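PDB 3WWC: oxidized polyvinyl alcohol hydrolase, which hydrolyses beta-diketones, splitting 4,6-nonanedione into pentan-2-one and butanoate and cleaving oxidized polyvinyl alcohol in the second step of polyvinyl alcohol degradation. Local coordinates for residues A[42-47]-A[149-154]; A[96-101]-A[154-159]. The protein carries 1 engineered substitution. All coordinates share one frame; numbering follows the deposited sequence.

Both contacts fasten helix 148-160 to one side of the mixed sheet of this alpha/beta-hydrolase fold, at successive places along the helix, and they share Val154. Contact 1 is the outer one: the turn between the first two strands reaches the helix with polar side chains, and the bonds that hold it converge on one serine hydroxyl. Contact 2 lies deeper, against strand 96-100, where four buried apolar residues meet and no hydrogen bond crosses. The two join directly, since the rings of Phe152 and Phe153 both lie against Pro100 CB. Polar bonds, with one CH-pi contact, thus mark the partly buried outer contact, and apolar packing, hydrocarbon and sulfur, marks the buried layer between sheet and helix.

Contact 1: A[42-47]-A[149-154]; sequences PHKGMK and DSSFFV
His43 and Lys44 send their side chains from the hairpin to Ser151 by different torsions: the histidine has CG trans to its backbone N (chi1 -171°), which swings the imidazole across to the helix, while Lys44 runs fully extended beyond CG and reaches the same hydroxyl with its ammonium. The hairpin joins the first two strands of the alpha/beta-hydrolase sheet through a type I' turn, closed by Met46 N to His43 O at 2.9 Å. Its two middle residues take left-handed backbone angles, for which Gly45 is well suited. Ser151 OG approaches the histidine edge in the ring plane, 2.7 Å from His43 NE2 and nearly straight at 167°. Lys44 NZ donates to the same oxygen, also at 2.7 Å, and OG also has a weak hydrogen bond to Gly147 O, one turn back in the helix. A small serine fits this buried spot, where a bulkier residue would meet the ring, and a long lysine suits the exposed turn, because it can span from there to the helix. The ammonium would be expected to disfavour a second positive charge on the imidazole. Replacing His43 by a leucine would probably leave Ser151 OG with Lys44 but without the imidazole nitrogen, and lose the flat face that rests on the helix backbone. That face is filled by a CH-pi contact: Phe152 CA stands 3.6 Å from the centroid of the His43 ring, only 15° off its normal, while Phe152 CB lies 3.7 Å from His43 CD2.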
ATOM      1  N   PRO A  42      -8.300   7.169  19.224  1.00 12.28           N
ATOM      2  CA  PRO A  42      -9.282   8.089  18.641  1.00 12.99           C
ATOM      3  C   PRO A  42      -8.785   8.785  17.405  1.00 13.98           C
ATOM      4  O   PRO A  42      -7.719   9.399  17.445  1.00 16.64           O
ATOM      5  CB  PRO A  42      -9.517   9.088  19.777  1.00 14.24           C
ATOM      6  CG  PRO A  42      -8.143   9.218  20.372  1.00 13.70           C
ATOM      7  CD  PRO A  42      -7.628   7.755  20.390  1.00 12.44           C
ATOM      8  N   HIS A  43      -9.546   8.676  16.327  1.00 13.23           N
ATOM      9  CA  HIS A  43      -9.207   9.396  15.114  1.00 14.52           C
ATOM     10  C   HIS A  43     -10.456   9.674  14.279  1.00 15.49           C
ATOM     11  O   HIS A  43     -11.149   8.761  13.879  1.00 15.57           O
ATOM     12  CB  HIS A  43      -8.198   8.592  14.250  1.00 12.90           C
ATOM     13  CG  HIS A  43      -7.650   9.385  13.100  1.00 12.57           C
ATOM     14  ND1 HIS A  43      -6.729  10.400  13.272  1.00 13.43           N
ATOM     15  CD2 HIS A  43      -7.990   9.402  11.795  1.00 12.76           C
ATOM     16  CE1 HIS A  43      -6.531  11.005  12.116  1.00 12.14           C
ATOM     17  NE2 HIS A  43      -7.281  10.415  11.201  1.00 14.29           N
ATOM     18  N   LYS A  44     -10.717  10.942  13.987  1.00 18.71           N
ATOM     19  CA  LYS A  44     -11.878  11.338  13.166  1.00 18.85           C
ATOM     20  C   LYS A  44     -13.211  10.681  13.559  1.00 19.77           C
ATOM     21  O   LYS A  44     -13.959  10.229  12.704  1.00 20.81           O
ATOM     22  CB  LYS A  44     -11.591  11.094  11.676  1.00 19.50           C
ATOM     23  CG  LYS A  44     -10.551  12.115  11.105  1.00 19.48           C
ATOM     24  CD  LYS A  44     -10.252  11.851   9.614  1.00 19.29           C
ATOM     25  CE  LYS A  44      -9.306  12.909   9.055  1.00 20.19           C
ATOM     26  NZ  LYS A  44      -8.968  12.625   7.614  1.00 16.82           N
ATOM     27  N   GLY A  45     -13.478  10.617  14.859  1.00 19.17           N
ATOM     28  CA  GLY A  45     -14.714  10.018  15.331  1.00 19.91           C
ATOM     29  C   GLY A  45     -14.754   8.497  15.376  1.00 18.77           C
ATOM     30  O   GLY A  45     -15.790   7.912  15.712  1.00 19.47           O
ATOM     31  N   MET A  46     -13.666   7.849  14.982  1.00 16.63           N
ATOM     32  CA  MET A  46     -13.601   6.385  15.031  1.00 15.10           C
ATOM     33  C   MET A  46     -12.637   5.970  16.129  1.00 14.00           C
ATOM     34  O   MET A  46     -11.859   6.788  16.608  1.00 14.39           O
ATOM     35  CB  MET A  46     -13.071   5.841  13.695  1.00 16.27           C
ATOM     36  CG  MET A  46     -13.983   6.181  12.505  1.00 17.46           C
ATOM     37  SD  MET A  46     -13.286   5.517  10.905  1.00 20.56           S
ATOM     38  CE  MET A  46     -13.770   4.078  10.975  1.00 21.56           C
ATOM     39  N   LYS A  47     -12.725   4.708  16.543  1.00 14.34           N
ATOM     40  CA  LYS A  47     -11.807   4.141  17.517  1.00 12.63           C
ATOM     41  C   LYS A  47     -11.091   3.087  16.711  1.00 11.97           C
ATOM     42  O   LYS A  47     -11.722   2.153  16.199  1.00 11.97           O
ATOM     43  CB  LYS A  47     -12.538   3.447  18.607  1.00 15.12           C
ATOM     44  CG  LYS A  47     -13.526   4.405  19.132  1.00 22.21           C
ATOM     45  CD  LYS A  47     -13.011   5.082  20.276  1.00 27.48           C
ATOM     46  CE  LYS A  47     -13.937   4.626  21.392  1.00 30.87           C
ATOM     47  NZ  LYS A  47     -13.842   5.466  22.609  1.00 34.72           N
ATOM     48  N   ASP A 149      -8.365   6.550   6.634  1.00  8.42           N
ATOM     49  CA  ASP A 149      -7.292   5.624   6.882  1.00  8.34           C
ATOM     50  C   ASP A 149      -5.950   6.327   6.652  1.00  8.14           C
ATOM     51  O   ASP A 149      -5.037   6.170   7.474  1.00  8.53           O
ATOM     52  CB  ASP A 149      -7.397   4.387   5.942  1.00  8.66           C
ATOM     53  CG  ASP A 149      -8.142   3.244   6.592  1.00  9.33           C
ATOM     54  OD1 ASP A 149      -8.174   3.167   7.839  1.00  9.77           O
ATOM     55  OD2 ASP A 149      -8.689   2.386   5.870  1.00  8.53           O
ATOM     56  N   SER A 150      -5.819   7.064   5.540  1.00  8.19           N
ATOM     57  CA  SER A 150      -4.568   7.762   5.273  1.00  8.57           C
ATOM     58  C   SER A 150      -4.196   8.660   6.451  1.00  9.30           C
ATOM     59  O   SER A 150      -3.028   8.686   6.879  1.00 10.44           O
ATOM     60  CB  SER A 150      -4.698   8.545   3.952  1.00  9.09           C
ATOM     61  OG  SER A 150      -3.519   9.293   3.665  1.00  9.48           O
ATOM     62  N   SER A 151      -5.169   9.415   6.978  1.00  9.37           N
ATOM     63  CA  SER A 151      -4.843  10.290   8.124  1.00  9.84           C
ATOM     64  C   SER A 151      -4.601   9.518   9.417  1.00  9.04           C
ATOM     65  O   SER A 151      -3.740   9.892  10.220  1.00 10.13           O
ATOM     66  CB  SER A 151      -5.937  11.348   8.323  1.00  9.96           C
ATOM     67  OG  SER A 151      -7.211  10.756   8.521  1.00 11.72           O
ATOM     68  N   PHE A 152      -5.298   8.407   9.614  1.00  9.39           N
ATOM     69  CA  PHE A 152      -5.090   7.622  10.815  1.00  8.79           C
ATOM     70  C   PHE A 152      -3.680   7.098  10.823  1.00  8.80           C
ATOM     71  O   PHE A 152      -3.028   7.121  11.846  1.00  9.15           O
ATOM     72  CB  PHE A 152      -6.077   6.431  10.791  1.00  8.43           C
ATOM     73  CG  PHE A 152      -5.687   5.273  11.665  1.00  8.46           C
ATOM     74  CD1 PHE A 152      -5.262   5.441  12.989  1.00  9.19           C
ATOM     75  CD2 PHE A 152      -5.768   3.976  11.151  1.00 10.42           C
ATOM     76  CE1 PHE A 152      -4.925   4.329  13.774  1.00  9.15           C
ATOM     77  CE2 PHE A 152      -5.432   2.866  11.953  1.00 11.22           C
ATOM     78  CZ  PHE A 152      -5.010   3.047  13.270  1.00 10.06           C
ATOM     79  N   PHE A 153      -3.170   6.639   9.691  1.00  8.90           N
ATOM     80  CA  PHE A 153      -1.819   6.032   9.718  1.00  8.07           C
ATOM     81  C   PHE A 153      -0.764   7.049  10.115  1.00  8.21           C
ATOM     82  O   PHE A 153       0.183   6.692  10.781  1.00  9.48           O
ATOM     83  CB  PHE A 153      -1.438   5.458   8.331  1.00  8.14           C
ATOM     84  CG  PHE A 153      -2.392   4.430   7.791  1.00  7.27           C
ATOM     85  CD1 PHE A 153      -3.219   3.652   8.604  1.00  7.96           C
ATOM     86  CD2 PHE A 153      -2.461   4.278   6.416  1.00  7.78           C
ATOM     87  CE1 PHE A 153      -4.118   2.731   8.030  1.00  8.47           C
ATOM     88  CE2 PHE A 153      -3.335   3.373   5.821  1.00  8.04           C
ATOM     89  CZ  PHE A 153      -4.173   2.592   6.629  1.00  8.35           C
ATOM     90  N   VAL A 154      -0.933   8.297   9.694  1.00  9.81           N
ATOM     91  CA  VAL A 154       0.038   9.339  10.051  1.00  9.33           C
ATOM     92  C   VAL A 154      -0.049   9.563  11.559  1.00 10.03           C
ATOM     93  O   VAL A 154       0.960   9.590  12.236  1.00 10.29           O
ATOM     94  CB  VAL A 154      -0.285  10.637   9.277  1.00 10.27           C
ATOM     95  CG1 VAL A 154       0.607  11.812   9.781  1.00 10.56           C
ATOM     96  CG2 VAL A 154      -0.002  10.393   7.801  1.00 10.29           C
TER

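Contact 2: A[96-101]-A[154-159]; sequences TVIAPV and VAMVQC
Met156 drives its thioether into the sheet between Ile98 and Pro100, and almost everything tight in this contact happens along that side chain. Its first two torsions are extended, carrying CG and SD straight out from the helix, and the turn at chi3 (75°) then brings the methyl alongside Ile98 CG2. As a result one branch of the isoleucine, CG2, is met by three successive atoms of the methionine: CG, SD and CE each lie 3.8 Å from Ile98 CG2. The two side chains lie alongside, pointing opposite ways. The proline ring of Pro100 instead lies roughly perpendicular to the methionine chain, with Pro100 CB 4.0 Å from Met156 SD. A flexible, unbranched methionine suits this place because it can bend to fill the groove between two less adaptable neighbours, the beta-branched isoleucine and the proline ring.

Packing slackens one residue along the helix. Val157 comes in from the flank and meets the other arm of the isoleucine, Ile98 CD1, through CG2 at 4.3 Å. Still further round, Ala155 and Gln158 occupy the partly exposed side of the helix and touch nothing on the strand; a glutamine amide is at home there, whereas in the apolar interface its polar group would need partners.

Strand and helix axes approach to 9.7 Å and run at 144°, closer to antiparallel than to perpendicular, as befits the helix in the beta-alpha-beta crossover from strand 96-100 to strand 170-176 of the alpha/beta-hydrolase sheet. Cys159 ties the helix to Cys27 by a disulfide, while Phe50 of strand 46-53 and Val66 of strand 62-68, the two sheet neighbours of strand 96-100, also pack on Met156.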
ATOM      1  N   THR A  96      10.795  -1.166  13.157  1.00  8.86           N
ATOM      2  CA  THR A  96       9.678  -1.110  14.095  1.00 10.01           C
ATOM      3  C   THR A  96       8.423  -1.248  13.207  1.00  9.52           C
ATOM      4  O   THR A  96       8.164  -0.453  12.292  1.00  9.58           O
ATOM      5  CB  THR A  96       9.693   0.158  14.907  1.00  9.91           C
ATOM      6  OG1 THR A  96      10.737   0.011  15.887  1.00 11.27           O
ATOM      7  CG2 THR A  96       8.397   0.323  15.665  1.00 11.64           C
ATOM      8  N   VAL A  97       7.706  -2.334  13.444  1.00  8.53           N
ATOM      9  CA  VAL A  97       6.516  -2.691  12.655  1.00  8.60           C
ATOM     10  C   VAL A  97       5.281  -2.144  13.360  1.00  8.68           C
ATOM     11  O   VAL A  97       5.070  -2.390  14.547  1.00  9.86           O
ATOM     12  CB  VAL A  97       6.442  -4.218  12.511  1.00  7.18           C
ATOM     13  CG1 VAL A  97       5.192  -4.602  11.697  1.00  9.75           C
ATOM     14  CG2 VAL A  97       7.689  -4.732  11.782  1.00  9.27           C
ATOM     15  N   ILE A  98       4.485  -1.347  12.638  1.00  7.85           N
ATOM     16  CA  ILE A  98       3.293  -0.693  13.210  1.00  7.12           C
ATOM     17  C   ILE A  98       2.198  -1.038  12.215  1.00  7.55           C
ATOM     18  O   ILE A  98       2.120  -0.453  11.121  1.00  8.02           O
ATOM     19  CB  ILE A  98       3.517   0.812  13.303  1.00  7.23           C
ATOM     20  CG1 ILE A  98       4.816   1.131  14.075  1.00  7.81           C
ATOM     21  CG2 ILE A  98       2.306   1.426  14.014  1.00  9.87           C
ATOM     22  CD1 ILE A  98       5.126   2.637  14.038  1.00 10.05           C
ATOM     23  N   ALA A  99       1.331  -1.998  12.597  1.00  8.28           N
ATOM     24  CA  ALA A  99       0.345  -2.588  11.685  1.00  7.99           C
ATOM     25  C   ALA A  99      -1.048  -2.194  12.039  1.00  8.32           C
ATOM     26  O   ALA A  99      -1.558  -2.578  13.100  1.00  9.24           O
ATOM     27  CB  ALA A  99       0.478  -4.126  11.796  1.00  8.02           C
ATOM     28  N   PRO A 100      -1.710  -1.458  11.172  1.00  7.05           N
ATOM     29  CA  PRO A 100      -3.079  -1.023  11.467  1.00  7.55           C
ATOM     30  C   PRO A 100      -4.113  -2.094  11.228  1.00  8.22           C
ATOM     31  O   PRO A 100      -3.975  -2.907  10.325  1.00  8.80           O
ATOM     32  CB  PRO A 100      -3.300   0.142  10.486  1.00  7.30           C
ATOM     33  CG  PRO A 100      -2.427  -0.292   9.247  1.00  8.11           C
ATOM     34  CD  PRO A 100      -1.182  -0.877   9.897  1.00  7.65           C
ATOM     35  N   VAL A 101      -5.158  -2.081  12.058  1.00  8.14           N
ATOM     36  CA  VAL A 101      -6.310  -2.991  11.888  1.00  7.61           C
ATOM     37  C   VAL A 101      -7.318  -2.246  11.020  1.00  7.47           C
ATOM     38  O   VAL A 101      -7.503  -1.019  11.167  1.00  9.23           O
ATOM     39  CB  VAL A 101      -6.895  -3.336  13.262  1.00  7.29           C
ATOM     40  CG1 VAL A 101      -8.183  -4.205  13.144  1.00  8.94           C
ATOM     41  CG2 VAL A 101      -5.822  -4.100  14.057  1.00  8.76           C
ATOM     42  N   VAL A 154      -0.933   8.297   9.694  1.00  9.81           N
ATOM     43  CA  VAL A 154       0.038   9.339  10.051  1.00  9.33           C
ATOM     44  C   VAL A 154      -0.049   9.563  11.559  1.00 10.03           C
ATOM     45  O   VAL A 154       0.960   9.590  12.236  1.00 10.29           O
ATOM     46  CB  VAL A 154      -0.285  10.637   9.277  1.00 10.27           C
ATOM     47  CG1 VAL A 154       0.607  11.812   9.781  1.00 10.56           C
ATOM     48  CG2 VAL A 154      -0.002  10.393   7.801  1.00 10.29           C
ATOM     49  N   ALA A 155      -1.261   9.695  12.067  1.00  9.77           N
ATOM     50  CA  ALA A 155      -1.436   9.900  13.507  1.00 10.01           C
ATOM     51  C   ALA A 155      -0.921   8.734  14.326  1.00 10.47           C
ATOM     52  O   ALA A 155      -0.321   8.911  15.409  1.00 11.25           O
ATOM     53  CB  ALA A 155      -2.896  10.131  13.827  1.00 11.68           C
ATOM     54  N   MET A 156      -1.106   7.523  13.811  1.00  9.31           N
ATOM     55  CA  MET A 156      -0.650   6.299  14.447  1.00  9.71           C
ATOM     56  C   MET A 156       0.878   6.288  14.576  1.00 10.11           C
ATOM     57  O   MET A 156       1.431   6.070  15.657  1.00 10.34           O
ATOM     58  CB  MET A 156      -1.153   5.142  13.589  1.00  8.92           C
ATOM     59  CG  MET A 156      -0.620   3.793  13.987  1.00  8.70           C
ATOM     60  SD  MET A 156      -1.105   2.493  12.826  1.00  9.65           S
ATOM     61  CE  MET A 156      -0.011   2.827  11.388  1.00  9.74           C
ATOM     62  N   VAL A 157       1.561   6.576  13.479  1.00  9.48           N
ATOM     63  CA  VAL A 157       3.024   6.560  13.496  1.00 10.47           C
ATOM     64  C   VAL A 157       3.529   7.731  14.374  1.00  9.22           C
ATOM     65  O   VAL A 157       4.467   7.540  15.153  1.00 11.05           O
ATOM     66  CB  VAL A 157       3.568   6.683  12.059  1.00  9.84           C
ATOM     67  CG1 VAL A 157       5.091   6.887  12.092  1.00 11.43           C
ATOM     68  CG2 VAL A 157       3.283   5.373  11.304  1.00 10.53           C
ATOM     69  N   GLN A 158       2.895   8.908  14.290  1.00 10.77           N
ATOM     70  CA  GLN A 158       3.354  10.044  15.132  1.00 11.27           C
ATOM     71  C   GLN A 158       3.192   9.711  16.616  1.00 11.09           C
ATOM     72  O   GLN A 158       4.038  10.073  17.437  1.00 12.04           O
ATOM     73  CB  GLN A 158       2.581  11.308  14.764  1.00 10.62           C
ATOM     74  CG  GLN A 158       3.059  11.881  13.449  1.00 14.87           C
ATOM     75  CD  GLN A 158       2.233  13.042  12.978  1.00 20.81           C
ATOM     76  OE1 GLN A 158       2.724  13.885  12.212  1.00 26.66           O
ATOM     77  NE2 GLN A 158       0.988  13.081  13.372  1.00 20.17           N
ATOM     78  N   CYS A 159       2.179   8.933  16.958  1.00 10.72           N
ATOM     79  CA  CYS A 159       1.977   8.542  18.349  1.00 12.97           C
ATOM     80  C   CYS A 159       2.987   7.488  18.814  1.00 11.82           C
ATOM     81  O   CYS A 159       3.620   7.603  19.916  1.00 12.82           O
ATOM     82  CB  CYS A 159       0.538   8.014  18.489  1.00 13.07           C
ATOM     83  SG  CYS A 159       0.164   7.495  20.188  1.00 17.02           S
TER